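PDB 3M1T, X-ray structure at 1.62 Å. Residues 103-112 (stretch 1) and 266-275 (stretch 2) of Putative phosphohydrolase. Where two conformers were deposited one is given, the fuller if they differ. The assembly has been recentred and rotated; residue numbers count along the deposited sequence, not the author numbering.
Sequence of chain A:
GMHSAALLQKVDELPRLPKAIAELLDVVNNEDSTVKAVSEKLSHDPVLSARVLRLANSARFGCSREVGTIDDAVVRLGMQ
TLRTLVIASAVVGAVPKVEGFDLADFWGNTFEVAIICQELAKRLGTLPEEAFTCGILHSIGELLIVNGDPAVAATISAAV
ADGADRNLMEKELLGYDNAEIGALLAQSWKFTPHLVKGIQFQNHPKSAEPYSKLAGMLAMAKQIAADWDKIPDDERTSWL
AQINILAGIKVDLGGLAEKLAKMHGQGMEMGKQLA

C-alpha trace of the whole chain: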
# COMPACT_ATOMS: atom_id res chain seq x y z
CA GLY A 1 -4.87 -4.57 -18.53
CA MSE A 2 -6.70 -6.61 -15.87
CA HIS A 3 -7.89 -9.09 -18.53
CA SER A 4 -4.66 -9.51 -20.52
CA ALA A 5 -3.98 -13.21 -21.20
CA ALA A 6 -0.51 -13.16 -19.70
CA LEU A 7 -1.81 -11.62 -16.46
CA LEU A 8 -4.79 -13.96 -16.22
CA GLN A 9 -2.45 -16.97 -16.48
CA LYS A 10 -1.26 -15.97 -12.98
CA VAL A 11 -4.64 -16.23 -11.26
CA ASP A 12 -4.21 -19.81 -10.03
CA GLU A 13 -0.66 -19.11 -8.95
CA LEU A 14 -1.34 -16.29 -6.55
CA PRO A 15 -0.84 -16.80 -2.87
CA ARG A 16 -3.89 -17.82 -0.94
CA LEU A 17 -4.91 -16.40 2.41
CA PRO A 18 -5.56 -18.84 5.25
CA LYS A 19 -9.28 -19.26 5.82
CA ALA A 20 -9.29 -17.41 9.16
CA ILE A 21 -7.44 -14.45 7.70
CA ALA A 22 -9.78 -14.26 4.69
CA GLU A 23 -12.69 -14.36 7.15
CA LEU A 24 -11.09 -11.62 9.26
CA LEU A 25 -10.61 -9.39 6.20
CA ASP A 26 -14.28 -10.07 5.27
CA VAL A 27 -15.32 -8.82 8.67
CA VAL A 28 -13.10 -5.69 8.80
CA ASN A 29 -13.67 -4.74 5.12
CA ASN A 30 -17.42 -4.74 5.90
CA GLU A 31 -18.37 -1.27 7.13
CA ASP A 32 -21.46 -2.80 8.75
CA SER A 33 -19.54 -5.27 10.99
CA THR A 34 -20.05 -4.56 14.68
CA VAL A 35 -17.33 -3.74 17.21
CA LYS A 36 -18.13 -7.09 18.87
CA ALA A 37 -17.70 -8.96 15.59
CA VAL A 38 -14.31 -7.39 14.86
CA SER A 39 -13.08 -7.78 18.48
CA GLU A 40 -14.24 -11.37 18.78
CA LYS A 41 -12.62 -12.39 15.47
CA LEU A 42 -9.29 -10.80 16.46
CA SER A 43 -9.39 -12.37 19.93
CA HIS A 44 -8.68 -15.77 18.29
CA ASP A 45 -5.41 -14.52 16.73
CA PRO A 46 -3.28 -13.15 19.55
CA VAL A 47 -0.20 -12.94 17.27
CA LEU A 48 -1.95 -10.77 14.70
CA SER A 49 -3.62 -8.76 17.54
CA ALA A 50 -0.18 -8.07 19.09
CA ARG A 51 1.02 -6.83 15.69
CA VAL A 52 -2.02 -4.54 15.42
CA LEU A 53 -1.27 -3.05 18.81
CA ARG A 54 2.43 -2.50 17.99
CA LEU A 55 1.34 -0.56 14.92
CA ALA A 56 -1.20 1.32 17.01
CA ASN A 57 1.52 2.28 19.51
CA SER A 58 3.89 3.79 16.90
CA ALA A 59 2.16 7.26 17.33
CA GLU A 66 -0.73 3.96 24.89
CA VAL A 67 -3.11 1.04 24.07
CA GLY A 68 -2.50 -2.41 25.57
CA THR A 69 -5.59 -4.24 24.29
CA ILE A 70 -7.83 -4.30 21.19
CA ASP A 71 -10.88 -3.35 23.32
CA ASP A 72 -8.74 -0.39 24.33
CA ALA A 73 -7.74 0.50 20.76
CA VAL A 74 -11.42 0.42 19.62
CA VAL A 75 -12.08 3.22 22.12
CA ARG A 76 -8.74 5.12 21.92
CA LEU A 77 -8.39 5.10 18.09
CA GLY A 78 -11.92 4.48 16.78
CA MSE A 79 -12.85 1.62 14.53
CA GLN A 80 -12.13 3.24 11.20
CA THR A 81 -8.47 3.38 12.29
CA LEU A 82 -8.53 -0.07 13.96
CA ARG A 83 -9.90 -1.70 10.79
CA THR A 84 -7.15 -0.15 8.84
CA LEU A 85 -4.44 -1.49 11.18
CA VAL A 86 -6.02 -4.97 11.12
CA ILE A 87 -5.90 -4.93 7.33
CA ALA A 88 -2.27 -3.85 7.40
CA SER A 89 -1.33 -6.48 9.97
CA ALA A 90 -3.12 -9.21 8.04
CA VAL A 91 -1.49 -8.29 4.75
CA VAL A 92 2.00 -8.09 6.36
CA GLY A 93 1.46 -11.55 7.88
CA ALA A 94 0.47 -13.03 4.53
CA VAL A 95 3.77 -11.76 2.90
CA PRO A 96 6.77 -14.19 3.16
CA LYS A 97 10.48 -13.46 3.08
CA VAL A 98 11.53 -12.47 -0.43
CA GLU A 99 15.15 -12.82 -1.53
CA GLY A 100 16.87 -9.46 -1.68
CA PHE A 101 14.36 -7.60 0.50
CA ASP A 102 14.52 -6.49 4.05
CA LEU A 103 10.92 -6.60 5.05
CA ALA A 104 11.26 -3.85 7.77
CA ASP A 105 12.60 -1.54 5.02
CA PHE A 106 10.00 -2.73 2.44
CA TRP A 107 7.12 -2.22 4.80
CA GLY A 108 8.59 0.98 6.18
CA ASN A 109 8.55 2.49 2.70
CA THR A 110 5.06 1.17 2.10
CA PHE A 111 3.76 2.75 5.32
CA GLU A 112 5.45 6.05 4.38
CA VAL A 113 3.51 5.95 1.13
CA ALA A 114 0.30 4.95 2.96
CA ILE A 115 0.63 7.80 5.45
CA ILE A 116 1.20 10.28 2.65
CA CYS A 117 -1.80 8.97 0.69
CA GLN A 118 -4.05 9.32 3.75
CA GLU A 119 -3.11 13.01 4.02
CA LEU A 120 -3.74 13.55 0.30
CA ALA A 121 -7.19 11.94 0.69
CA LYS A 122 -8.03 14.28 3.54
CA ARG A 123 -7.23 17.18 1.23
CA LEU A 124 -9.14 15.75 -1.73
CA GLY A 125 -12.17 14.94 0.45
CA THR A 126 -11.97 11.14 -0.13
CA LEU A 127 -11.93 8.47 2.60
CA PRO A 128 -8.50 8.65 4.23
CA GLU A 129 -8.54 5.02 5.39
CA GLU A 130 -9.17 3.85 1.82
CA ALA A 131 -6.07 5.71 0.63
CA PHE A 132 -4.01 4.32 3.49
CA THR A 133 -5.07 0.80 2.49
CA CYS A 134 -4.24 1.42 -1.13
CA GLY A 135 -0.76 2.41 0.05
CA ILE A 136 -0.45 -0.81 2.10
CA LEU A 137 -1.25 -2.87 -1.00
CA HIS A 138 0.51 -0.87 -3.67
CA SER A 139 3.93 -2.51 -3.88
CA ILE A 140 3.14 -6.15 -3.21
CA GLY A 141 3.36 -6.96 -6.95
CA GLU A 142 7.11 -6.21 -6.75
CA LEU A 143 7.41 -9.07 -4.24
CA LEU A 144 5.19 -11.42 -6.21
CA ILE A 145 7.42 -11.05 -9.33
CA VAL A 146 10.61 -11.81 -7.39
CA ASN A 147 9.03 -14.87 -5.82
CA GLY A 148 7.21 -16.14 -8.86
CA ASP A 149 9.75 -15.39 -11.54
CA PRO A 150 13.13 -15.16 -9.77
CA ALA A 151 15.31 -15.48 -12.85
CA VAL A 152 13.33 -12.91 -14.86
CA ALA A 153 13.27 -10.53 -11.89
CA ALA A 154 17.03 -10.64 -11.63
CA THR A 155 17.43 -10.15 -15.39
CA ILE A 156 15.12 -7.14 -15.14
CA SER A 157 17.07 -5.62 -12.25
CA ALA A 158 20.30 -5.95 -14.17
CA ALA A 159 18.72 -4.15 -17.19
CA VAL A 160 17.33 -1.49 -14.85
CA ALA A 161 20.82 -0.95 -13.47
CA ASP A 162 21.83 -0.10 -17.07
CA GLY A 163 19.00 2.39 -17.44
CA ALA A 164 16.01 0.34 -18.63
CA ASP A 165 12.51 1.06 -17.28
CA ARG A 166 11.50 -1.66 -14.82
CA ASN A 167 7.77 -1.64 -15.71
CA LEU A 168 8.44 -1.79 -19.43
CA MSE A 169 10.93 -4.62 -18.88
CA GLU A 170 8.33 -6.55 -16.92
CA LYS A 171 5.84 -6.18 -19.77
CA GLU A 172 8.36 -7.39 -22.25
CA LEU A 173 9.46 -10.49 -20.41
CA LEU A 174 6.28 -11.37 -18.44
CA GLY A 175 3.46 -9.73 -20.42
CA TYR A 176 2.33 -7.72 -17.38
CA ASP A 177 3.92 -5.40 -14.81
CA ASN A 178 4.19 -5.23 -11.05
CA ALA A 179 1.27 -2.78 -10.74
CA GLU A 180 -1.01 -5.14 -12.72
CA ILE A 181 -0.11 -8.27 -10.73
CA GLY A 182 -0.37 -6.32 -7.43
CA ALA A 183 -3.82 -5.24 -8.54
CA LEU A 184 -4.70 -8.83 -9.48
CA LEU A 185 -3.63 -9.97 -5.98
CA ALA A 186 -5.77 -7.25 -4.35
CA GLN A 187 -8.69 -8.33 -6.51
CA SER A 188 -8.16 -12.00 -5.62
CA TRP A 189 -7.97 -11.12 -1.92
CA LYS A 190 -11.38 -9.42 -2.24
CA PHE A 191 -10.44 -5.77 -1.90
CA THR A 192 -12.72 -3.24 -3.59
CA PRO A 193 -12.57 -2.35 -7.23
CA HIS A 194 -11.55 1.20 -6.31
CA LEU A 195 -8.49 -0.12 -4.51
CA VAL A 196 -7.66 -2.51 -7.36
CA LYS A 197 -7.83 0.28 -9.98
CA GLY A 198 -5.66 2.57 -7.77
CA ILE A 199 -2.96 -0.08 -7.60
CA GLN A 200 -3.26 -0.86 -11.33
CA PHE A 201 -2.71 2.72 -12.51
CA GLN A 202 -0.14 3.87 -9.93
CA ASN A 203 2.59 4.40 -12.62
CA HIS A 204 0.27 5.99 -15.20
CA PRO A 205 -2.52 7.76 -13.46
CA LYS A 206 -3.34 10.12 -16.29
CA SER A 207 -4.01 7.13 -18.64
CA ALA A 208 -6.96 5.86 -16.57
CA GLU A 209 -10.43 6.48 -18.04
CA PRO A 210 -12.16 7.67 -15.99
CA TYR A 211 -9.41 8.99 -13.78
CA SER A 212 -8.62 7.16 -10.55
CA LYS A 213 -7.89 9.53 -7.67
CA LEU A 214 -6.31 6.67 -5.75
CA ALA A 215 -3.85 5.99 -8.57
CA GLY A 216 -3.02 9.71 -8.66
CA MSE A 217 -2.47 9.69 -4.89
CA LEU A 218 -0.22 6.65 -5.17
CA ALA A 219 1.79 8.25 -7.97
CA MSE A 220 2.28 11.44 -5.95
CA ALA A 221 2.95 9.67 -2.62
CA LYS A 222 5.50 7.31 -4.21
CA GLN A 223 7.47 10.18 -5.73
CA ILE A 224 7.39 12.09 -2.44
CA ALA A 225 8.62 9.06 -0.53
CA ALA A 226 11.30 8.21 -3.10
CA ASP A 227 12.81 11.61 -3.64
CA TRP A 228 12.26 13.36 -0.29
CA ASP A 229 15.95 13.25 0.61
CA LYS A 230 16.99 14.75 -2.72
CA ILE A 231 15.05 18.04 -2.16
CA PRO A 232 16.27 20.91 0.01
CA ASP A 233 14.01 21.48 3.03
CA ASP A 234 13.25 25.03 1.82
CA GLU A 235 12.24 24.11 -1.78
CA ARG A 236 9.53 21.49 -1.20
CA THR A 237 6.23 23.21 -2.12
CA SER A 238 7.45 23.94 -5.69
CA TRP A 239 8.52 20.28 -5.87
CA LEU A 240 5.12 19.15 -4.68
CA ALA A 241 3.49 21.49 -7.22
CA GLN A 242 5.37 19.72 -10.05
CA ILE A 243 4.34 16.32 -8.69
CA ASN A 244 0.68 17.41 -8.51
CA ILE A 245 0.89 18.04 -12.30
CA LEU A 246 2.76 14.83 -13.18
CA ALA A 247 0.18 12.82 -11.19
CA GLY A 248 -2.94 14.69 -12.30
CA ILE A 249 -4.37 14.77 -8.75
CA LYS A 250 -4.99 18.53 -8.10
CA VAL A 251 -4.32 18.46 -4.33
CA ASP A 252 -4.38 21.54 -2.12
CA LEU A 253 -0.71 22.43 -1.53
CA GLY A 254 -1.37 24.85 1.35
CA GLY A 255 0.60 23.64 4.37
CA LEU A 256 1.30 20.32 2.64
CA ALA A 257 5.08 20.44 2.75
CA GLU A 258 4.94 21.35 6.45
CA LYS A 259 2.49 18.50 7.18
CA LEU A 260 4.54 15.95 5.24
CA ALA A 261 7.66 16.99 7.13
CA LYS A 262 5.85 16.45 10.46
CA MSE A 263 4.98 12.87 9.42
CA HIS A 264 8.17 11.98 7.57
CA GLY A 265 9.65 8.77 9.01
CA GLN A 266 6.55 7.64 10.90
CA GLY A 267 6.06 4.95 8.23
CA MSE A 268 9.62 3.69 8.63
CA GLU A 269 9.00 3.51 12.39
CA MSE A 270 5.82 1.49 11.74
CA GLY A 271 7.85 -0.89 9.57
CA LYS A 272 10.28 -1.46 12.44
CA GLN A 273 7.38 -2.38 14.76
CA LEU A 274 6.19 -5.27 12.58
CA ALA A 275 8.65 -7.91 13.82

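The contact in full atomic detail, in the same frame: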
# COMPACT_ATOMS: atom_id res chain seq x y z
N LEU A 103 12.32 -6.90 4.89
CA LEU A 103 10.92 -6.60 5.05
C LEU A 103 10.63 -5.37 5.96
O LEU A 103 9.71 -4.63 5.66
CB LEU A 103 10.14 -7.88 5.44
CG LEU A 103 9.97 -8.91 4.28
CD1 LEU A 103 9.20 -10.15 4.67
CD2 LEU A 103 9.31 -8.28 3.06
N ALA A 104 11.42 -5.11 7.03
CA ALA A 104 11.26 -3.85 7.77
C ALA A 104 11.41 -2.63 6.86
O ALA A 104 10.66 -1.67 6.99
CB ALA A 104 12.27 -3.75 8.96
N ASP A 105 12.39 -2.66 5.95
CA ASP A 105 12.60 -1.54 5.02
C ASP A 105 11.46 -1.48 3.98
O ASP A 105 10.96 -0.39 3.67
CB ASP A 105 13.95 -1.65 4.29
CG ASP A 105 15.17 -1.39 5.19
OD1 ASP A 105 15.03 -1.00 6.37
OD2 ASP A 105 16.29 -1.59 4.69
N PHE A 106 11.09 -2.64 3.44
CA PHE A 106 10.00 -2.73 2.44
C PHE A 106 8.75 -2.16 3.03
O PHE A 106 8.10 -1.28 2.45
CB PHE A 106 9.73 -4.18 2.00
CG PHE A 106 8.54 -4.30 1.08
CD1 PHE A 106 8.66 -4.09 -0.29
CD2 PHE A 106 7.30 -4.57 1.61
CE1 PHE A 106 7.53 -4.19 -1.12
CE2 PHE A 106 6.17 -4.62 0.80
CZ PHE A 106 6.30 -4.44 -0.56
N TRP A 107 8.36 -2.70 4.19
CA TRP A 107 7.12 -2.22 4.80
C TRP A 107 7.23 -0.80 5.32
O TRP A 107 6.27 -0.06 5.26
CB TRP A 107 6.66 -3.19 5.91
CG TRP A 107 6.14 -4.46 5.33
CD1 TRP A 107 6.68 -5.69 5.50
CD2 TRP A 107 4.98 -4.64 4.50
NE1 TRP A 107 5.95 -6.64 4.82
CE2 TRP A 107 4.92 -6.02 4.17
CE3 TRP A 107 4.02 -3.79 3.96
CZ2 TRP A 107 3.94 -6.54 3.38
CZ3 TRP A 107 3.06 -4.31 3.16
CH2 TRP A 107 3.01 -5.67 2.86
N GLY A 108 8.40 -0.41 5.79
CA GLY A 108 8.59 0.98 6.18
C GLY A 108 8.27 1.93 5.02
O GLY A 108 7.59 2.96 5.21
N ASN A 109 8.81 1.63 3.86
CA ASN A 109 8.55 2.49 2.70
C ASN A 109 7.07 2.49 2.34
O ASN A 109 6.45 3.53 2.05
CB ASN A 109 9.36 2.06 1.50
CG ASN A 109 8.93 2.78 0.26
OD1 ASN A 109 9.27 3.99 0.08
ND2 ASN A 109 8.09 2.13 -0.58
N THR A 110 6.47 1.30 2.38
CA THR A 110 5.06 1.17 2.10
C THR A 110 4.20 1.98 3.05
O THR A 110 3.25 2.64 2.63
CB THR A 110 4.65 -0.32 1.96
OG1 THR A 110 4.96 -0.77 0.63
CG2 THR A 110 3.17 -0.49 2.23
N PHE A 111 4.49 1.93 4.35
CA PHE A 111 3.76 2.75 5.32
C PHE A 111 3.96 4.24 5.08
O PHE A 111 3.03 5.00 5.24
CB PHE A 111 4.16 2.42 6.76
CG PHE A 111 3.65 1.11 7.25
CD1 PHE A 111 2.33 0.73 7.03
CD2 PHE A 111 4.48 0.23 7.92
CE1 PHE A 111 1.87 -0.47 7.47
CE2 PHE A 111 4.02 -0.97 8.36
CZ PHE A 111 2.72 -1.32 8.15
N GLU A 112 5.17 4.63 4.71
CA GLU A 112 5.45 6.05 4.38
C GLU A 112 4.51 6.49 3.28
O GLU A 112 3.82 7.52 3.39
CB GLU A 112 6.90 6.29 3.93
CG GLU A 112 7.97 6.31 5.02
CD GLU A 112 7.88 7.51 5.96
OE1 GLU A 112 7.74 8.71 5.51
OE2 GLU A 112 8.04 7.27 7.18
N GLN A 266 7.50 8.36 10.09
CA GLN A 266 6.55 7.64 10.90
C GLN A 266 6.23 6.29 10.26
O GLN A 266 5.87 5.35 10.97
CB GLN A 266 5.25 8.43 11.06
CG GLN A 266 5.35 9.65 11.96
CD GLN A 266 4.06 10.46 12.06
OE1 GLN A 266 3.00 10.07 11.58
NE2 GLN A 266 4.17 11.63 12.69
N GLY A 267 6.30 6.22 8.93
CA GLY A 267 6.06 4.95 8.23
C GLY A 267 7.22 3.98 8.45
O GLY A 267 7.03 2.80 8.76
N MSE A 268 8.45 4.50 8.36
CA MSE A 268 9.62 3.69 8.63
C MSE A 268 9.59 3.14 10.05
O MSE A 268 9.98 2.00 10.27
CB MSE A 268 10.92 4.50 8.41
CG MSE A 268 11.05 5.01 6.98
SE MSE A 268 11.24 3.69 5.52
CE MSE A 268 12.55 2.44 6.25
N GLU A 269 9.12 3.95 11.01
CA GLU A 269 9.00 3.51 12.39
C GLU A 269 7.95 2.42 12.51
O GLU A 269 8.11 1.49 13.30
CB GLU A 269 8.60 4.65 13.32
CG GLU A 269 8.19 4.16 14.70
CD GLU A 269 9.35 3.48 15.45
OE1 GLU A 269 10.53 3.84 15.18
OE2 GLU A 269 9.08 2.60 16.30
N MSE A 270 6.85 2.54 11.76
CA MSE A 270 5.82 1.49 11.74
C MSE A 270 6.39 0.19 11.21
O MSE A 270 6.13 -0.89 11.78
CB MSE A 270 4.58 1.90 10.96
CG MSE A 270 3.70 2.86 11.73
SE MSE A 270 2.32 3.57 10.58
CE MSE A 270 1.14 2.08 10.84
N GLY A 271 7.19 0.28 10.15
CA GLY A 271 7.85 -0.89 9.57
C GLY A 271 8.73 -1.61 10.58
O GLY A 271 8.75 -2.85 10.62
N LYS A 272 9.43 -0.86 11.42
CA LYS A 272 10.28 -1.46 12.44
C LYS A 272 9.48 -2.17 13.55
O LYS A 272 10.03 -3.01 14.28
CB LYS A 272 11.24 -0.39 13.02
CG LYS A 272 12.28 0.07 11.99
CD LYS A 272 13.33 1.09 12.53
CE LYS A 272 14.10 1.73 11.37
N GLN A 273 8.22 -1.80 13.74
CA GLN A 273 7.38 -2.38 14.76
C GLN A 273 6.75 -3.70 14.32
O GLN A 273 6.13 -4.38 15.14
CB GLN A 273 6.27 -1.41 15.17
CG GLN A 273 6.76 -0.18 15.89
CD GLN A 273 7.33 -0.51 17.25
OE1 GLN A 273 8.16 0.23 17.78
NE2 GLN A 273 6.89 -1.63 17.83
N LEU A 274 6.89 -4.08 13.06
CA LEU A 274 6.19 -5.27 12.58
C LEU A 274 6.68 -6.57 13.22
O LEU A 274 5.86 -7.45 13.61
CB LEU A 274 6.24 -5.36 11.05
CG LEU A 274 5.34 -4.31 10.41
CD1 LEU A 274 5.58 -4.31 8.94
CD2 LEU A 274 3.85 -4.52 10.68
N ALA A 275 8.00 -6.69 13.33
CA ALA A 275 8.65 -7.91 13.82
C ALA A 275 8.32 -8.16 15.29
O ALA A 275 8.02 -7.22 16.05
CB ALA A 275 10.19 -7.82 13.62
OXT ALA A 275 8.34 -9.31 15.76
O HOH W 1 11.46 0.65 8.50

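Helix 103-112 and the helix that begins stretch 2 at Gln266 run roughly antiparallel, their N-to-C directions 141° apart and their axes approaching to 6.8 Å, a tight packing made possible by glycine. The CA atoms of Gly108 and Met268 lie 3.8 Å apart, those of Glu112 and Gly267 4.1 Å. Gly108, Gly267 and Gly271 are all buried where the backbones meet: a CB on Gly267 would collide with Glu112 N, one on Gly271 with Gly108 N and Ala104 O, and one on Gly108 with Met268 CE. Backbone therefore packs on backbone, with Gly108 O 3.4 Å from Gly267 C and a CA-H...O contact from Gly108 CA to Gly267 O at 3.5 Å. A water bridges the helices by donating to Ala104 O (2.9 Å) and Met268 O (2.7 Å).

Glu112, with chi1 and chi2 both m, brings its carboxylate to the start of the second helix, where amide groups lack partners from a preceding turn. Its OE2 accepts a hydrogen bond from Met268 N (3.0 Å) and a weak, bent one from Gly267 N (2.7 Å, 126°). Selenomethionine Met268, m at all three chi angles, fits as a knob among Asp105, Gly108, Asn109 and Glu112; its SE lies 3.5 Å from Gly108 C, using space left by the absent side chain.

Phe111 covers the apolar flank. Its CB lies 3.5 Å from Gly267 CA, and its CD2 is 3.5 Å from Met270 CB. Selenomethionine Met270 places CE over one ring face, with SE 4.8 Å from the Phe111 ring centroid, while Leu274 CD1 sits at the ring edge, 3.7 Å from Phe111 CE2. The same Leu274 CD1 reaches Trp107 CB at 3.4 Å, so one buried leucine methyl touches two aromatic residues, although the Trp107 side chain leads away at its end.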